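Sulfatase (Bacteroides fragilis CAG:558, PDB 6USS) probably hydrolyses sulfate esters as a calcium-dependent arylsulfatase of a human gut bacterium. Local coordinates at residues Q115-P120 with A127-N132; I387-Q392 with S406-L411. The protein carries 1 engineered substitution. One frame throughout, in Å; residues are numbered along the deposited sequence.

Interaction 1: Q115-P120 with A127-N132; sequences QQTDRP and ADWNVN
The indole of W129 meets the 115-120 loop at its pyrrole edge, where D118 OD1 approaches near the ring plane. The carboxylate of D118 stands almost perpendicular to the indole, the two planes 88° apart, whereas the side-chain amide of Q116 is turned only 15° from it. Q116 CG comes obliquely to the ring, 3.8 Å from W129 NE1. V131 CG1 lies over one indole face, offset toward the rim, and A127 O sits in plane at an edge.

One direct hydrogen bond crosses the contact: W129 NE1 donates to D118 OD1 at 2.6 Å, bent to 147° at the hydrogen and received by the syn lone pair. D118 OD2 is bound by N108, N429 and the backbone N of H430, which fixes the rotation of the carboxylate. V131 packs against the other loop through CG1, 3.6 Å from Q116 CG, and through CB, 3.4 Å from Q115 O.

The extended chain of Q116 ends in an amide whose NE2 donates to a water, 2.9 Å away, which in turn donates to D128 OD1 and W129 O. D128 OD1 is also bound by H142.

Both segments are irregular loops of the sulfatase domain flanking strand 124-125, joined by one carboxylate acceptor, one indole N-H, one bridging water and V131 packing. If ionised, as its four N-H partners make likely, the carboxylate would strengthen the indole bond.

Interaction 2: I387-Q392 with S406-L411; sequences ILEMAQ and SFIPLL
Polar contact is concentrated where E389, on helix 383-390, reaches S406, just ahead of helix 408-412. S406 OG donates to E389 OE1 at 2.7 Å, arriving from above the carboxylate plane, 45° out of it. The same hydroxyl oxygen accepts from the backbone N of I408 at 3.3 Å, with a nearly straight N-H angle of 163°; this closes an ST turn at the start of the helix. With OG anti to its own backbone N (chi1 -175°), the hydroxyl reaches both the I408 N-H and the carboxylate, serving the turn and the neighbouring helix together. Close by, the N-cap residue F407 gives its backbone N to the hydroxyl of S386.

Van der Waals contact between E389 and I408 accompanies this bond. The two side chains run past each other in opposite directions, with I408 CG1 3.8 Å from E389 CG and I408 CG2 3.3 Å from E389 OE2. The aliphatic part of the glutamate and one of its oxygens therefore rest on the isoleucine.

The purely apolar part belongs to M390. Its chain is extended beyond CG and crosses that of L411 at about a right angle, bringing CE to 3.5 Å from L411 CD1. L411 CD1 also lies in plane at the edge of the F407 ring, while M390 CE approaches that ring obliquely, 4.5 Å from F407 CE1. M390 CG is more distant from I408 CD1, at 4.3 Å. M390 also touches I316 and I318, and L411 touches V77 and F79, tying both helices to the mixed sheet of the alkaline phosphatase-like sulfatase fold.

The contact thus divides into an exposed acidic end and a buried hydrocarbon end, the S406 hydroxyl holding the carboxylate at the former.

Interactions 1 and 2 are separate, in series along the chain, with centres 34 Å apart and nearest atoms about 20 Å apart. Each centre lies about 19 Å from the centre of the chain. Neither contact contains a calcium ligand: D42, D43, D322, N323 and the engineered C88 form that site. Interaction 1 is partly buried and joins irregular loops; the side chain of T117 lies about 13 Å from the calcium ion. Interaction 2 is a buried contact between helices packed on strands 77-83 and 315-321 of the mixed sheet. Strand 315-321 ends immediately before the ligands D322 and N323, a link along the chain that implies no contact with the metal.

Interaction 1: Q115-P120 with A127-N132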
# COMPACT_ATOMS: atom_id res chain seq x y z
N GLN A 115 -21.17 6.09 13.35
CA GLN A 115 -21.82 6.10 14.65
C GLN A 115 -20.88 6.65 15.72
O GLN A 115 -19.68 6.37 15.71
CB GLN A 115 -22.29 4.71 15.08
CG GLN A 115 -23.28 4.05 14.15
CD GLN A 115 -23.40 2.56 14.44
OE1 GLN A 115 -23.99 2.15 15.44
NE2 GLN A 115 -22.80 1.72 13.56
N GLN A 116 -21.45 7.41 16.65
CA GLN A 116 -20.74 7.92 17.81
C GLN A 116 -20.60 6.83 18.87
O GLN A 116 -21.60 6.23 19.27
CB GLN A 116 -21.48 9.13 18.39
CG GLN A 116 -21.57 10.31 17.43
CD GLN A 116 -22.47 11.43 17.92
OE1 GLN A 116 -23.28 11.25 18.83
NE2 GLN A 116 -22.32 12.62 17.33
N THR A 117 -19.37 6.57 19.33
CA THR A 117 -19.14 5.69 20.47
C THR A 117 -19.41 6.36 21.83
O THR A 117 -19.42 5.67 22.86
CB THR A 117 -17.70 5.18 20.47
OG1 THR A 117 -16.83 6.31 20.62
CG2 THR A 117 -17.37 4.45 19.18
N ASP A 118 -19.62 7.68 21.84
CA ASP A 118 -19.87 8.43 23.06
C ASP A 118 -20.95 7.80 23.93
O ASP A 118 -21.99 7.36 23.43
CB ASP A 118 -20.27 9.86 22.70
CG ASP A 118 -19.23 10.55 21.83
OD1 ASP A 118 -19.33 10.47 20.58
OD2 ASP A 118 -18.30 11.16 22.40
N ARG A 119 -20.71 7.79 25.24
CA ARG A 119 -21.73 7.40 26.20
C ARG A 119 -22.92 8.36 26.12
O ARG A 119 -22.74 9.56 25.89
CB ARG A 119 -21.14 7.40 27.61
CG ARG A 119 -22.15 7.10 28.70
CD ARG A 119 -21.47 6.64 29.99
NE ARG A 119 -20.31 7.45 30.37
CZ ARG A 119 -20.20 8.15 31.50
NH1 ARG A 119 -21.20 8.17 32.37
NH2 ARG A 119 -19.08 8.84 31.75
N PRO A 120 -24.16 7.86 26.24
CA PRO A 120 -25.32 8.76 26.25
C PRO A 120 -25.33 9.69 27.46
O PRO A 120 -24.87 9.34 28.56
CB PRO A 120 -26.51 7.79 26.28
CG PRO A 120 -25.99 6.56 25.67
CD PRO A 120 -24.55 6.45 26.07
N ALA A 127 -20.46 17.00 20.39
CA ALA A 127 -20.23 17.63 19.09
C ALA A 127 -20.54 16.65 17.97
O ALA A 127 -20.50 15.43 18.15
CB ALA A 127 -18.78 18.09 18.97
N ASP A 128 -20.88 17.20 16.81
CA ASP A 128 -21.05 16.37 15.61
C ASP A 128 -19.66 16.11 15.05
O ASP A 128 -19.25 16.67 14.03
CB ASP A 128 -21.96 17.04 14.60
CG ASP A 128 -22.23 16.16 13.38
OD1 ASP A 128 -21.82 14.97 13.38
OD2 ASP A 128 -22.82 16.68 12.41
N TRP A 129 -18.94 15.24 15.74
CA TRP A 129 -17.52 15.03 15.50
C TRP A 129 -17.28 13.96 14.43
O TRP A 129 -18.20 13.33 13.92
CB TRP A 129 -16.84 14.71 16.84
CG TRP A 129 -17.21 13.39 17.47
CD1 TRP A 129 -18.33 13.11 18.23
CD2 TRP A 129 -16.44 12.18 17.44
NE1 TRP A 129 -18.30 11.80 18.66
CE2 TRP A 129 -17.15 11.21 18.19
CE3 TRP A 129 -15.22 11.83 16.86
CZ2 TRP A 129 -16.67 9.91 18.37
CZ3 TRP A 129 -14.75 10.53 17.03
CH2 TRP A 129 -15.47 9.58 17.78
N ASN A 130 -16.01 13.78 14.06
CA ASN A 130 -15.63 12.99 12.89
C ASN A 130 -15.44 11.51 13.26
O ASN A 130 -14.34 10.97 13.25
CB ASN A 130 -14.37 13.56 12.25
CG ASN A 130 -14.67 14.72 11.33
OD1 ASN A 130 -15.72 14.76 10.71
ND2 ASN A 130 -13.75 15.67 11.24
N VAL A 131 -16.57 10.86 13.53
CA VAL A 131 -16.63 9.47 14.01
C VAL A 131 -15.89 8.53 13.07
O VAL A 131 -15.55 7.41 13.45
CB VAL A 131 -18.08 8.99 14.16
CG1 VAL A 131 -18.79 9.76 15.27
CG2 VAL A 131 -18.83 9.13 12.83
N ASN A 132 -15.66 8.96 11.82
CA ASN A 132 -15.06 8.08 10.84
C ASN A 132 -13.56 8.25 10.72
O ASN A 132 -12.93 7.48 9.99
CB ASN A 132 -15.71 8.28 9.47
CG ASN A 132 -17.05 7.57 9.34
OD1 ASN A 132 -17.45 6.77 10.21
ND2 ASN A 132 -17.76 7.88 8.26
O HOH W 1 -20.87 12.74 14.78

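Interaction 2: I387-Q392 with S406-L411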
# COMPACT_ATOMS: atom_id res chain seq x y z
N ILE A 387 9.31 14.53 12.36
CA ILE A 387 9.76 13.32 11.68
C ILE A 387 10.12 13.63 10.23
O ILE A 387 11.12 13.13 9.70
CB ILE A 387 8.69 12.22 11.84
CG1 ILE A 387 8.77 11.63 13.25
CG2 ILE A 387 8.86 11.15 10.76
CD1 ILE A 387 7.52 10.94 13.77
N LEU A 388 9.34 14.49 9.57
CA LEU A 388 9.68 14.91 8.21
C LEU A 388 11.02 15.63 8.16
O LEU A 388 11.78 15.47 7.20
CB LEU A 388 8.56 15.79 7.66
CG LEU A 388 7.24 15.03 7.52
CD1 LEU A 388 6.12 15.94 7.05
CD2 LEU A 388 7.38 13.81 6.61
N GLU A 389 11.32 16.44 9.19
CA GLU A 389 12.60 17.14 9.25
C GLU A 389 13.74 16.18 9.53
O GLU A 389 14.84 16.32 8.98
CB GLU A 389 12.55 18.24 10.31
CG GLU A 389 13.88 18.94 10.57
CD GLU A 389 13.73 20.22 11.40
OE1 GLU A 389 12.57 20.58 11.76
OE2 GLU A 389 14.76 20.88 11.68
N MET A 390 13.50 15.19 10.40
CA MET A 390 14.51 14.17 10.63
C MET A 390 14.84 13.45 9.33
O MET A 390 15.99 13.07 9.09
CB MET A 390 14.03 13.17 11.68
CG MET A 390 14.10 13.64 13.10
SD MET A 390 13.01 12.59 14.08
CE MET A 390 13.43 13.04 15.75
N ALA A 391 13.82 13.24 8.50
CA ALA A 391 13.98 12.56 7.22
C ALA A 391 14.50 13.48 6.13
O ALA A 391 14.66 13.04 4.98
CB ALA A 391 12.65 11.93 6.81
N GLN A 392 14.80 14.74 6.47
CA GLN A 392 15.35 15.70 5.52
C GLN A 392 14.41 15.92 4.35
O GLN A 392 14.84 16.11 3.21
CB GLN A 392 16.74 15.27 5.04
CG GLN A 392 17.71 14.97 6.16
CD GLN A 392 19.01 14.40 5.64
OE1 GLN A 392 19.34 14.56 4.46
NE2 GLN A 392 19.74 13.72 6.51
N SER A 406 7.89 21.74 14.96
CA SER A 406 9.06 20.88 15.07
C SER A 406 9.75 21.05 16.42
O SER A 406 9.93 22.17 16.90
CB SER A 406 10.04 21.17 13.95
OG SER A 406 11.09 20.25 14.01
N PHE A 407 10.09 19.93 17.06
CA PHE A 407 10.88 19.97 18.28
C PHE A 407 12.34 19.60 18.02
O PHE A 407 13.09 19.36 18.97
CB PHE A 407 10.29 19.06 19.37
CG PHE A 407 9.94 17.65 18.93
CD1 PHE A 407 10.93 16.69 18.73
CD2 PHE A 407 8.61 17.26 18.78
CE1 PHE A 407 10.61 15.38 18.33
CE2 PHE A 407 8.28 15.95 18.39
CZ PHE A 407 9.28 15.01 18.17
N ILE A 408 12.75 19.57 16.75
CA ILE A 408 14.15 19.35 16.40
C ILE A 408 15.02 20.38 17.11
O ILE A 408 16.14 20.04 17.54
CB ILE A 408 14.36 19.38 14.87
CG1 ILE A 408 14.04 18.03 14.23
CG2 ILE A 408 15.80 19.64 14.52
CD1 ILE A 408 12.81 17.35 14.74
N PRO A 409 14.59 21.64 17.27
CA PRO A 409 15.42 22.58 18.06
C PRO A 409 15.60 22.15 19.51
O PRO A 409 16.59 22.55 20.13
CB PRO A 409 14.68 23.92 17.94
CG PRO A 409 14.02 23.84 16.64
CD PRO A 409 13.59 22.38 16.48
N LEU A 410 14.68 21.37 20.09
CA LEU A 410 14.94 20.82 21.41
C LEU A 410 15.94 19.68 21.34
O LEU A 410 16.79 19.55 22.22
CB LEU A 410 13.64 20.36 22.07
CG LEU A 410 12.59 21.45 22.23
CD1 LEU A 410 11.22 20.85 22.57
CD2 LEU A 410 13.03 22.45 23.27
N LEU A 411 15.87 18.88 20.28
CA LEU A 411 16.79 17.75 20.15
C LEU A 411 18.23 18.23 19.97
O LEU A 411 19.17 17.58 20.43
CB LEU A 411 16.38 16.87 18.98
CG LEU A 411 15.03 16.18 19.20
CD1 LEU A 411 14.58 15.56 17.89
CD2 LEU A 411 15.11 15.13 20.31